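Local coordinates for arabinan endo-1,5-alpha-l-arabinosidase A (Cellvibrio cellulosa, PDB 1GYE), which hydrolyses the alpha-1,5-arabinofuranosyl linkages of linear arabinan, releasing almost exclusively arabinotriose during breakdown of the plant cell wall, at residues Phe20-Gly25 against His61-Asp66; Thr49-Val54 against Tyr78-Phe83; Glu108-Val113 against Asp157-Ala162. All blocks are in the same frame, centred on the assembly; numbering follows the deposited sequence.

Overall arrangement
All three contacts reach the same large sheet of this five-bladed beta-propeller. Interaction 1 is buried and lies nearest the centre of the chain (about 10 Å between centres), and its chemistry is polar and sugar-binding; interactions 2 and 3 both lie farther out (about 17 Å). Interaction 2 adds a small apolar core where helix 51-54 packs on strand 73-80, the neighbour of strand 61-70; Leu62 and Val80 join the two contacts, and segment 78-83 also reaches the cleft. Interaction 3, only partly buried, relies on an arginine gripping backbone carbonyls. It meets interaction 2 through Asp109, which accepts a hydrogen bond from Tyr78 and a weak one from Trp50.

Interaction 1 of 3, residues Phe20-Gly25 against His61-Asp66; sequences FSTGPG and HLWAPD. With AHR (alpha-L-arabinofuranose), chain B; AHR (alpha-L-arabinofuranose), chain C; AHR (alpha-L-arabinofuranose), chain D.
In Thr22 a first torsion of -74° sets OG1 beside its own backbone N and turns CG2 to the other side, and this split lets one residue serve both the neighbouring strand and the sugar. OG1 accepts a nearly straight hydrogen bond from Ala64 N (2.7 Å, 169° at the hydrogen), while CG2 sits 3.3 Å from O2 of the chain B arabinofuranose. His61, with CG likewise beside its backbone N (chi1 -58°), runs alongside Pro24, whose CD comes within 3.3 Å of His61 ND1. The same ND1 lies 3.2 Å from O2 of the chain B sugar.

Between these side chains the two strands form an antiparallel hydrogen-bonded pair at Gly23 and Leu62: Gly23 N to Leu62 O and Leu62 N to Gly23 O are both 3.1 Å. Gly23 N approaches Leu62 O nearly in line with the carbonyl, whereas Leu62 N comes to Gly23 O from above the carbonyl plane. Behind the pair, Leu62 CD1 reaches Gly25 CA, and Pro65 CG packs 3.9 Å from Phe20 CB.

Trp63 turns its indole into the cleft, where O5 of the chain C arabinofuranose lies over one face, 3.4 Å above the plane and displaced toward the rim, a sugar-aromatic platform of the kind common in glycoside hydrolases. Thr22 OG1 is also hydrogen-bonded to Asp7, the likely proton acceptor. The chemistry thus implies a second-shell role for Thr22: with the backbone of Ala64 fixing its hydroxyl, it is well placed to orient that carboxylate.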
loop_
_atom_site.group_PDB
_atom_site.type_symbol
_atom_site.label_atom_id
_atom_site.label_comp_id
_atom_site.label_asym_id
_atom_site.label_seq_id
_atom_site.Cartn_x
_atom_site.Cartn_y
_atom_site.Cartn_z
ATOM N N PHE A 20 -7.557 7.292 1.470
ATOM C CA PHE A 20 -6.320 7.987 1.140
ATOM C C PHE A 20 -5.764 7.421 -0.158
ATOM O O PHE A 20 -5.683 6.177 -0.364
ATOM C CB PHE A 20 -5.274 7.882 2.271
ATOM C CG PHE A 20 -5.783 8.336 3.615
ATOM C CD1 PHE A 20 -6.732 7.586 4.316
ATOM C CD2 PHE A 20 -5.321 9.511 4.181
ATOM C CE1 PHE A 20 -7.216 8.024 5.562
ATOM C CE2 PHE A 20 -5.800 9.976 5.420
ATOM C CZ PHE A 20 -6.733 9.226 6.116
ATOM N N SER A 21 -5.387 8.330 -1.046
ATOM C CA SER A 21 -4.862 7.944 -2.353
ATOM C C SER A 21 -3.551 8.634 -2.629
ATOM O O SER A 21 -3.311 9.790 -2.190
ATOM C CB SER A 21 -5.877 8.368 -3.446
ATOM O OG SER A 21 -5.405 8.054 -4.741
ATOM N N THR A 22 -2.722 7.957 -3.422
ATOM C CA THR A 22 -1.630 8.640 -4.108
ATOM C C THR A 22 -2.179 9.954 -4.726
ATOM O O THR A 22 -3.230 9.973 -5.380
ATOM C CB THR A 22 -1.043 7.689 -5.199
ATOM O OG1 THR A 22 -0.236 6.620 -4.602
ATOM C CG2 THR A 22 -0.101 8.450 -6.145
ATOM N N GLY A 23 -1.480 11.059 -4.516
ATOM C CA GLY A 23 -1.854 12.312 -5.162
ATOM C C GLY A 23 -1.218 13.503 -4.456
ATOM O O GLY A 23 -0.483 13.304 -3.468
ATOM N N PRO A 24 -1.472 14.723 -4.947
ATOM C CA PRO A 24 -0.800 15.926 -4.393
ATOM C C PRO A 24 -0.999 15.970 -2.872
ATOM O O PRO A 24 -2.166 15.923 -2.437
ATOM C CB PRO A 24 -1.515 17.102 -5.098
ATOM C CG PRO A 24 -2.004 16.524 -6.387
ATOM C CD PRO A 24 -2.413 15.064 -6.041
ATOM N N GLY A 25 0.093 15.992 -2.098
ATOM C CA GLY A 25 0.044 15.947 -0.632
ATOM C C GLY A 25 -0.729 14.802 0.029
ATOM O O GLY A 25 -0.979 14.831 1.244
ATOM N N HIS A 61 3.232 15.060 -5.915
ATOM C CA HIS A 61 2.445 13.838 -5.659
ATOM C C HIS A 61 3.150 12.852 -4.738
ATOM O O HIS A 61 4.212 12.309 -5.078
ATOM C CB HIS A 61 2.077 13.136 -6.972
ATOM C CG HIS A 61 1.290 13.998 -7.918
ATOM N ND1 HIS A 61 -0.075 13.886 -8.069
ATOM C CD2 HIS A 61 1.675 15.004 -8.742
ATOM C CE1 HIS A 61 -0.493 14.760 -8.964
ATOM N NE2 HIS A 61 0.550 15.452 -9.386
ATOM N N LEU A 62 2.558 12.614 -3.570
ATOM C CA LEU A 62 3.070 11.586 -2.667
ATOM C C LEU A 62 2.454 10.286 -3.077
ATOM O O LEU A 62 1.355 10.272 -3.656
ATOM C CB LEU A 62 2.768 11.933 -1.210
ATOM C CG LEU A 62 3.352 13.327 -0.808
ATOM C CD1 LEU A 62 2.710 13.845 0.451
ATOM C CD2 LEU A 62 4.853 13.287 -0.608
ATOM N N TRP A 63 3.173 9.186 -2.817
ATOM C CA TRP A 63 2.724 7.885 -3.279
ATOM C C TRP A 63 2.366 6.947 -2.159
ATOM O O TRP A 63 3.015 6.910 -1.075
ATOM C CB TRP A 63 3.793 7.181 -4.097
ATOM C CG TRP A 63 4.312 7.888 -5.331
ATOM C CD1 TRP A 63 3.863 9.059 -5.883
ATOM C CD2 TRP A 63 5.401 7.447 -6.166
ATOM N NE1 TRP A 63 4.606 9.371 -6.999
ATOM C CE2 TRP A 63 5.561 8.419 -7.198
ATOM C CE3 TRP A 63 6.259 6.322 -6.148
ATOM C CZ2 TRP A 63 6.547 8.319 -8.201
ATOM C CZ3 TRP A 63 7.255 6.205 -7.162
ATOM C CH2 TRP A 63 7.383 7.209 -8.169
ATOM N N ALA A 64 1.360 6.140 -2.454
ATOM C CA ALA A 64 1.182 4.911 -1.752
ATOM C C ALA A 64 1.134 5.149 -0.241
ATOM O O ALA A 64 2.015 4.693 0.497
ATOM C CB ALA A 64 2.323 3.940 -2.126
ATOM N N PRO A 65 0.097 5.848 0.233
ATOM C CA PRO A 65 -0.012 6.134 1.660
ATOM C C PRO A 65 -0.339 4.863 2.427
ATOM O O PRO A 65 -0.789 3.816 1.863
ATOM C CB PRO A 65 -1.206 7.075 1.716
ATOM C CG PRO A 65 -2.027 6.644 0.571
ATOM C CD PRO A 65 -1.068 6.371 -0.519
ATOM N N ASP A 66 -0.120 4.934 3.727
ATOM C CA ASP A 66 -0.782 3.964 4.589
ATOM C C ASP A 66 -1.311 4.664 5.833
ATOM O O ASP A 66 -0.649 5.588 6.360
ATOM C CB ASP A 66 0.134 2.787 4.946
ATOM C CG ASP A 66 -0.648 1.622 5.506
ATOM O OD1 ASP A 66 -1.663 1.261 4.878
ATOM O OD2 ASP A 66 -0.352 1.041 6.576
HETATM O O5 AHR B . -5.952 8.587 -9.463
HETATM C C5 AHR B . -5.200 9.424 -8.553
HETATM C C4 AHR B . -4.039 10.053 -9.316
HETATM O O4 AHR B . -3.288 9.101 -10.095
HETATM C C3 AHR B . -3.036 10.709 -8.419
HETATM O O3 AHR B . -3.433 12.063 -8.408
HETATM C C2 AHR B . -1.792 10.602 -9.265
HETATM O O2 AHR B . -0.626 10.715 -8.481
HETATM C C1 AHR B . -1.890 9.273 -9.952
HETATM O O5 AHR C . 3.030 7.186 -9.204
HETATM C C5 AHR C . 2.584 5.851 -9.006
HETATM C C4 AHR C . 3.718 5.041 -8.466
HETATM O O4 AHR C . 4.372 4.611 -9.643
HETATM C C3 AHR C . 3.270 3.788 -7.747
HETATM O O3 AHR C . 3.453 3.851 -6.342
HETATM C C2 AHR C . 4.184 2.740 -8.327
HETATM O O2 AHR C . 3.545 1.467 -8.273
HETATM C C1 AHR C . 4.304 3.205 -9.752
HETATM O O5 AHR D . -1.286 9.356 -11.242
HETATM C C5 AHR D . -0.829 8.051 -11.692
HETATM C C4 AHR D . 0.662 7.778 -11.375
HETATM O O4 AHR D . 0.804 7.393 -10.019
HETATM C C3 AHR D . 1.668 8.917 -11.582
HETATM O O3 AHR D . 2.637 8.496 -12.533
HETATM C C2 AHR D . 2.403 9.117 -10.282
HETATM O O2 AHR D . 2.088 10.352 -9.679
HETATM C C1 AHR D . 1.897 8.050 -9.359
#

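Interaction 2 of 3, residues Thr49-Val54 against Tyr78-Phe83; sequences TWAKRV and YSVSAF. With AHR (alpha-L-arabinofuranose), chain E; AHR (alpha-L-arabinofuranose), chain F.
Trp50 and Val80 make the dense part of this contact: CH2 and CZ3 of the indole meet Val80 CG2, CH2 at 3.5 Å. The valine divides its two methyls: CG1, anti to the backbone N (chi1 179°), meets Ala51 (CB at 3.8 Å), while CG2 turns chiefly to the indole. Tyr78 meets Trp50 from the opposite direction; its OH lies at the edge of the tryptophan ring, near its plane, 3.2 Å from Trp50 CZ2. The bond from Trp50 NE1 to Tyr78 OH is weak, at 3.4 Å and a bent 126°.

Between the two segments the packing thins toward Val54, where CG1 stands 4.3 Å from Val80 CG1; Ile112 and Ala89 cover Val54 instead. On the solvent side Lys52 points away from the strand; it and Arg53, both exposed, form salt bridges with Glu47 and Glu115 respectively. Beyond Val80 the chain leaves the helix for the substrate cleft, where exposed Phe83 meets two arabinofuranose units; its O is 3.2 Å from C1 of the chain F sugar.

The contact joins helix 51-54 and the turn leading into it to strand 73-80 of the propeller. Asp109 accepts a hydrogen bond from Tyr78 OH and a weak one from Trp50 NE1. The chemistry implies an apolar core whose two polar ring atoms are probably satisfied mainly by that aspartate, the weak direct bond adding little.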
loop_
_atom_site.group_PDB
_atom_site.type_symbol
_atom_site.label_atom_id
_atom_site.label_comp_id
_atom_site.label_asym_id
_atom_site.label_seq_id
_atom_site.Cartn_x
_atom_site.Cartn_y
_atom_site.Cartn_z
ATOM N N THR A 49 8.513 19.442 3.618
ATOM C CA THR A 49 9.608 20.411 3.490
ATOM C C THR A 49 10.879 19.715 2.990
ATOM O O THR A 49 11.749 20.368 2.449
ATOM C CB THR A 49 9.865 21.107 4.870
ATOM O OG1 THR A 49 10.207 20.086 5.849
ATOM C CG2 THR A 49 8.565 21.769 5.396
ATOM N N TRP A 50 10.970 18.382 3.152
ATOM C CA TRP A 50 12.225 17.686 2.927
ATOM C C TRP A 50 12.230 16.951 1.614
ATOM O O TRP A 50 13.263 16.421 1.196
ATOM C CB TRP A 50 12.525 16.751 4.093
ATOM C CG TRP A 50 11.380 15.776 4.418
ATOM C CD1 TRP A 50 10.378 15.926 5.385
ATOM C CD2 TRP A 50 11.106 14.536 3.768
ATOM N NE1 TRP A 50 9.527 14.847 5.355
ATOM C CE2 TRP A 50 9.958 13.974 4.381
ATOM C CE3 TRP A 50 11.700 13.842 2.704
ATOM C CZ2 TRP A 50 9.423 12.737 3.976
ATOM C CZ3 TRP A 50 11.171 12.602 2.325
ATOM C CH2 TRP A 50 10.050 12.072 2.957
ATOM N N ALA A 51 11.069 16.952 0.954
ATOM C CA ALA A 51 10.826 16.192 -0.284
ATOM C C ALA A 51 11.860 16.410 -1.422
ATOM O O ALA A 51 12.415 15.431 -1.958
ATOM C CB ALA A 51 9.388 16.417 -0.785
ATOM N N LYS A 52 12.127 17.666 -1.770
ATOM C CA LYS A 52 12.999 17.973 -2.896
ATOM C C LYS A 52 14.487 17.617 -2.607
ATOM O O LYS A 52 15.334 17.491 -3.518
ATOM C CB LYS A 52 12.837 19.462 -3.310
ATOM C CG LYS A 52 11.496 19.770 -4.061
ATOM C CD LYS A 52 11.657 20.919 -5.114
ATOM C CE LYS A 52 10.464 21.070 -6.109
ATOM N NZ LYS A 52 9.210 21.613 -5.460
ATOM N N ARG A 53 14.822 17.479 -1.338
ATOM C CA ARG A 53 16.158 17.043 -0.971
ATOM C C ARG A 53 16.332 15.503 -1.362
ATOM O O ARG A 53 17.269 15.111 -2.056
ATOM C CB ARG A 53 16.328 17.338 0.515
ATOM C CG ARG A 53 17.720 17.273 1.070
ATOM C CD ARG A 53 17.892 16.129 2.063
ATOM N NE ARG A 53 18.309 14.916 1.343
ATOM C CZ ARG A 53 18.014 13.652 1.692
ATOM N NH1 ARG A 53 17.261 13.378 2.777
ATOM N NH2 ARG A 53 18.479 12.656 0.930
ATOM N N VAL A 54 15.372 14.674 -1.003
ATOM C CA VAL A 54 15.387 13.280 -1.386
ATOM C C VAL A 54 15.169 13.119 -2.900
ATOM O O VAL A 54 15.850 12.318 -3.538
ATOM C CB VAL A 54 14.300 12.473 -0.566
ATOM C CG1 VAL A 54 13.948 11.146 -1.208
ATOM C CG2 VAL A 54 14.705 12.332 0.906
ATOM N N TYR A 78 3.646 7.961 4.011
ATOM C CA TYR A 78 3.579 8.369 2.607
ATOM C C TYR A 78 4.984 8.299 1.926
ATOM O O TYR A 78 6.024 8.295 2.609
ATOM C CB TYR A 78 3.042 9.806 2.539
ATOM C CG TYR A 78 3.942 10.768 3.291
ATOM C CD1 TYR A 78 5.079 11.306 2.667
ATOM C CD2 TYR A 78 3.695 11.101 4.634
ATOM C CE1 TYR A 78 5.925 12.175 3.346
ATOM C CE2 TYR A 78 4.542 11.985 5.334
ATOM C CZ TYR A 78 5.651 12.513 4.669
ATOM O OH TYR A 78 6.523 13.359 5.300
ATOM N N SER A 79 5.020 8.313 0.589
ATOM C CA SER A 79 6.280 8.075 -0.133
ATOM C C SER A 79 6.662 9.224 -1.044
ATOM O O SER A 79 5.873 9.616 -1.897
ATOM C CB SER A 79 6.174 6.809 -1.023
ATOM O OG SER A 79 5.678 5.681 -0.327
ATOM N N VAL A 80 7.864 9.748 -0.856
ATOM C CA VAL A 80 8.515 10.682 -1.771
ATOM C C VAL A 80 9.480 9.908 -2.714
ATOM O O VAL A 80 10.285 9.084 -2.259
ATOM C CB VAL A 80 9.267 11.794 -0.951
ATOM C CG1 VAL A 80 9.970 12.781 -1.859
ATOM C CG2 VAL A 80 8.323 12.573 -0.011
ATOM N N SER A 81 9.417 10.124 -4.026
ATOM C CA SER A 81 10.188 9.285 -4.950
ATOM C C SER A 81 10.285 9.895 -6.336
ATOM O O SER A 81 9.839 11.019 -6.547
ATOM C CB SER A 81 9.545 7.900 -5.088
ATOM O OG SER A 81 10.469 6.937 -5.639
ATOM N N ALA A 82 10.898 9.164 -7.271
ATOM C CA ALA A 82 10.879 9.566 -8.682
ATOM C C ALA A 82 10.715 8.322 -9.528
ATOM O O ALA A 82 11.166 7.240 -9.140
ATOM C CB ALA A 82 12.132 10.306 -9.084
ATOM N N PHE A 83 10.090 8.491 -10.680
ATOM C CA PHE A 83 9.756 7.369 -11.506
ATOM C C PHE A 83 10.978 6.591 -11.899
ATOM O O PHE A 83 11.895 7.152 -12.506
ATOM C CB PHE A 83 9.057 7.800 -12.803
ATOM C CG PHE A 83 8.413 6.635 -13.542
ATOM C CD1 PHE A 83 7.735 5.631 -12.828
ATOM C CD2 PHE A 83 8.475 6.538 -14.940
ATOM C CE1 PHE A 83 7.129 4.536 -13.481
ATOM C CE2 PHE A 83 7.861 5.433 -15.619
ATOM C CZ PHE A 83 7.196 4.429 -14.866
HETATM O O5 AHR E . 5.506 2.812 -10.401
HETATM C C5 AHR E . 6.508 2.543 -9.474
HETATM C C4 AHR E . 7.758 2.728 -10.270
HETATM O O4 AHR E . 8.044 1.530 -10.967
HETATM C C3 AHR E . 8.853 3.009 -9.287
HETATM O O3 AHR E . 9.426 4.250 -9.680
HETATM C C2 AHR E . 9.822 1.869 -9.459
HETATM O O2 AHR E . 9.866 1.167 -8.218
HETATM C C1 AHR E . 9.310 1.032 -10.607
HETATM O O5 AHR F . 11.833 2.772 -16.210
HETATM C C5 AHR F . 12.090 3.965 -15.449
HETATM C C4 AHR F . 12.999 4.907 -16.224
HETATM O O4 AHR F . 14.126 5.195 -15.395
HETATM C C3 AHR F . 12.347 6.270 -16.474
HETATM O O3 AHR F . 12.025 6.523 -17.841
HETATM C C2 AHR F . 13.393 7.257 -16.034
HETATM O O2 AHR F . 12.789 8.504 -15.693
HETATM C C1 AHR F . 13.912 6.492 -14.839
HETATM O O1 AHR F . 15.109 7.018 -14.278
#

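Interaction 3 of 3, residues Glu108-Val113 against Asp157-Ala162; sequences EDKGIV and DLTRPA
Within the five-bladed beta-propeller, this contact ties the first half of strand 108-116 to the loop that links strands 149-153 and 167-171 of another, four-stranded sheet. Arg160 of that loop reaches back to the strand and grips Lys110 O end-on with two nitrogens, NH1 and NH2, each 3.1 Å from the oxygen. The carbonyl oxygen lies at the guanidinium edge and only 6° out of its plane. NH2 approaches close to the line of the C=O bond, while NH1 stands above the carbonyl plane.

A bend at chi2 (-80°) folds the arginine chain back over its own loop, and NH1 makes a further hydrogen bond to Thr159 O at 2.8 Å. One guanidinium thereby holds a carbonyl of the strand and a carbonyl of its own loop, which fixes its rotation. Ile112 O lies over one face of the same group, 3.2 Å from Arg160 NE, but the angle is too poor for a hydrogen bond; attraction there, if any, would be electrostatic.

Aliphatic groups flank this polar centre, meeting one another or carbonyl oxygens. Lys110 CG and Thr159 CG2 lie 4.1 Å apart, with the lysine's charged end leading away from the loop. Val113 and Thr159 are the buried pair; the valine's CG2 lies against Thr159 O, and Phe152 of strand 149-153 touches Val113 from the second sheet, as it also touches Pro161. Where the strand turns its corner, Val113 CA directs a C-H toward Thr159 O at 3.3 Å, and Val113 O rests 3.4 Å from Pro161 CD.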
loop_
_atom_site.group_PDB
_atom_site.type_symbol
_atom_site.label_atom_id
_atom_site.label_comp_id
_atom_site.label_asym_id
_atom_site.label_seq_id
_atom_site.Cartn_x
_atom_site.Cartn_y
_atom_site.Cartn_z
ATOM N N GLU A 108 0.703 16.986 11.410
ATOM C CA GLU A 108 2.069 17.429 11.776
ATOM C C GLU A 108 3.053 16.395 11.284
ATOM O O GLU A 108 2.972 15.225 11.653
ATOM C CB GLU A 108 2.295 17.738 13.283
ATOM C CG GLU A 108 1.129 18.409 14.027
ATOM C CD GLU A 108 1.527 19.617 14.912
ATOM O OE1 GLU A 108 2.742 19.817 15.159
ATOM O OE2 GLU A 108 0.623 20.373 15.381
ATOM N N ASP A 109 3.974 16.844 10.433
ATOM C CA ASP A 109 4.981 15.977 9.824
ATOM C C ASP A 109 6.064 15.518 10.821
ATOM O O ASP A 109 6.546 16.295 11.617
ATOM C CB ASP A 109 5.591 16.639 8.577
ATOM C CG ASP A 109 6.440 15.673 7.754
ATOM O OD1 ASP A 109 6.016 14.491 7.534
ATOM O OD2 ASP A 109 7.565 16.022 7.304
ATOM N N LYS A 110 6.408 14.241 10.772
ATOM C CA LYS A 110 7.416 13.672 11.649
ATOM C C LYS A 110 8.724 13.370 10.867
ATOM O O LYS A 110 9.700 12.910 11.445
ATOM C CB LYS A 110 6.875 12.379 12.337
ATOM C CG LYS A 110 5.721 12.594 13.333
ATOM C CD LYS A 110 6.135 13.440 14.575
ATOM C CE LYS A 110 4.952 14.213 15.154
ATOM N NZ LYS A 110 5.309 14.937 16.404
ATOM N N GLY A 111 8.728 13.616 9.560
ATOM C CA GLY A 111 9.930 13.416 8.782
ATOM C C GLY A 111 10.146 11.970 8.380
ATOM O O GLY A 111 9.213 11.120 8.403
ATOM N N ILE A 112 11.388 11.685 7.994
ATOM C CA ILE A 112 11.713 10.438 7.307
ATOM C C ILE A 112 11.788 9.236 8.245
ATOM O O ILE A 112 12.596 9.208 9.182
ATOM C CB ILE A 112 13.039 10.586 6.521
ATOM C CG1 ILE A 112 12.847 11.615 5.373
ATOM C CG2 ILE A 112 13.521 9.205 5.985
ATOM C CD1 ILE A 112 14.152 12.274 4.908
ATOM N N VAL A 113 10.965 8.238 7.975
ATOM C CA VAL A 113 11.097 6.943 8.649
ATOM C C VAL A 113 12.270 6.185 8.067
ATOM O O VAL A 113 13.184 5.816 8.799
ATOM C CB VAL A 113 9.793 6.125 8.551
ATOM C CG1 VAL A 113 9.869 4.797 9.364
ATOM C CG2 VAL A 113 8.649 7.015 9.033
ATOM N N ASP A 157 7.723 5.422 19.092
ATOM C CA ASP A 157 7.044 6.529 18.391
ATOM C C ASP A 157 6.285 6.134 17.129
ATOM O O ASP A 157 5.385 6.863 16.702
ATOM C CB ASP A 157 8.128 7.493 17.833
ATOM C CG ASP A 157 8.643 8.478 18.845
ATOM O OD1 ASP A 157 7.975 8.693 19.885
ATOM O OD2 ASP A 157 9.731 9.093 18.664
ATOM N N LEU A 158 6.734 5.052 16.488
ATOM C CA LEU A 158 6.337 4.684 15.113
ATOM C C LEU A 158 6.852 5.615 14.016
ATOM O O LEU A 158 6.244 5.685 12.974
ATOM C CB LEU A 158 4.815 4.535 14.957
ATOM C CG LEU A 158 4.054 3.639 15.927
ATOM C CD1 LEU A 158 2.592 3.336 15.469
ATOM C CD2 LEU A 158 4.821 2.360 16.164
ATOM N N THR A 159 7.966 6.300 14.244
ATOM C CA THR A 159 8.427 7.336 13.346
ATOM C C THR A 159 9.768 6.986 12.727
ATOM O O THR A 159 10.204 7.609 11.732
ATOM C CB THR A 159 8.591 8.654 14.093
ATOM O OG1 THR A 159 9.538 8.491 15.163
ATOM C CG2 THR A 159 7.282 9.089 14.775
ATOM N N ARG A 160 10.438 5.990 13.309
ATOM C CA ARG A 160 11.758 5.551 12.817
ATOM C C ARG A 160 11.912 4.090 13.116
ATOM O O ARG A 160 11.129 3.550 13.897
ATOM C CB ARG A 160 12.882 6.289 13.523
ATOM C CG ARG A 160 12.822 7.815 13.434
ATOM C CD ARG A 160 13.347 8.372 12.128
ATOM N NE ARG A 160 13.415 9.826 12.213
ATOM C CZ ARG A 160 12.380 10.675 12.097
ATOM N NH1 ARG A 160 11.140 10.248 11.842
ATOM N NH2 ARG A 160 12.595 11.969 12.234
ATOM N N PRO A 161 12.921 3.448 12.532
ATOM C CA PRO A 161 13.153 2.028 12.799
ATOM C C PRO A 161 13.537 1.826 14.247
ATOM O O PRO A 161 14.208 2.684 14.752
ATOM C CB PRO A 161 14.343 1.684 11.877
ATOM C CG PRO A 161 14.373 2.804 10.849
ATOM C CD PRO A 161 13.936 4.016 11.619
ATOM N N ALA A 162 13.113 0.743 14.898
ATOM C CA ALA A 162 13.652 0.403 16.214
ATOM C C ALA A 162 15.173 0.206 16.142
ATOM O O ALA A 162 15.693 -0.252 15.110
ATOM C CB ALA A 162 13.015 -0.841 16.756
#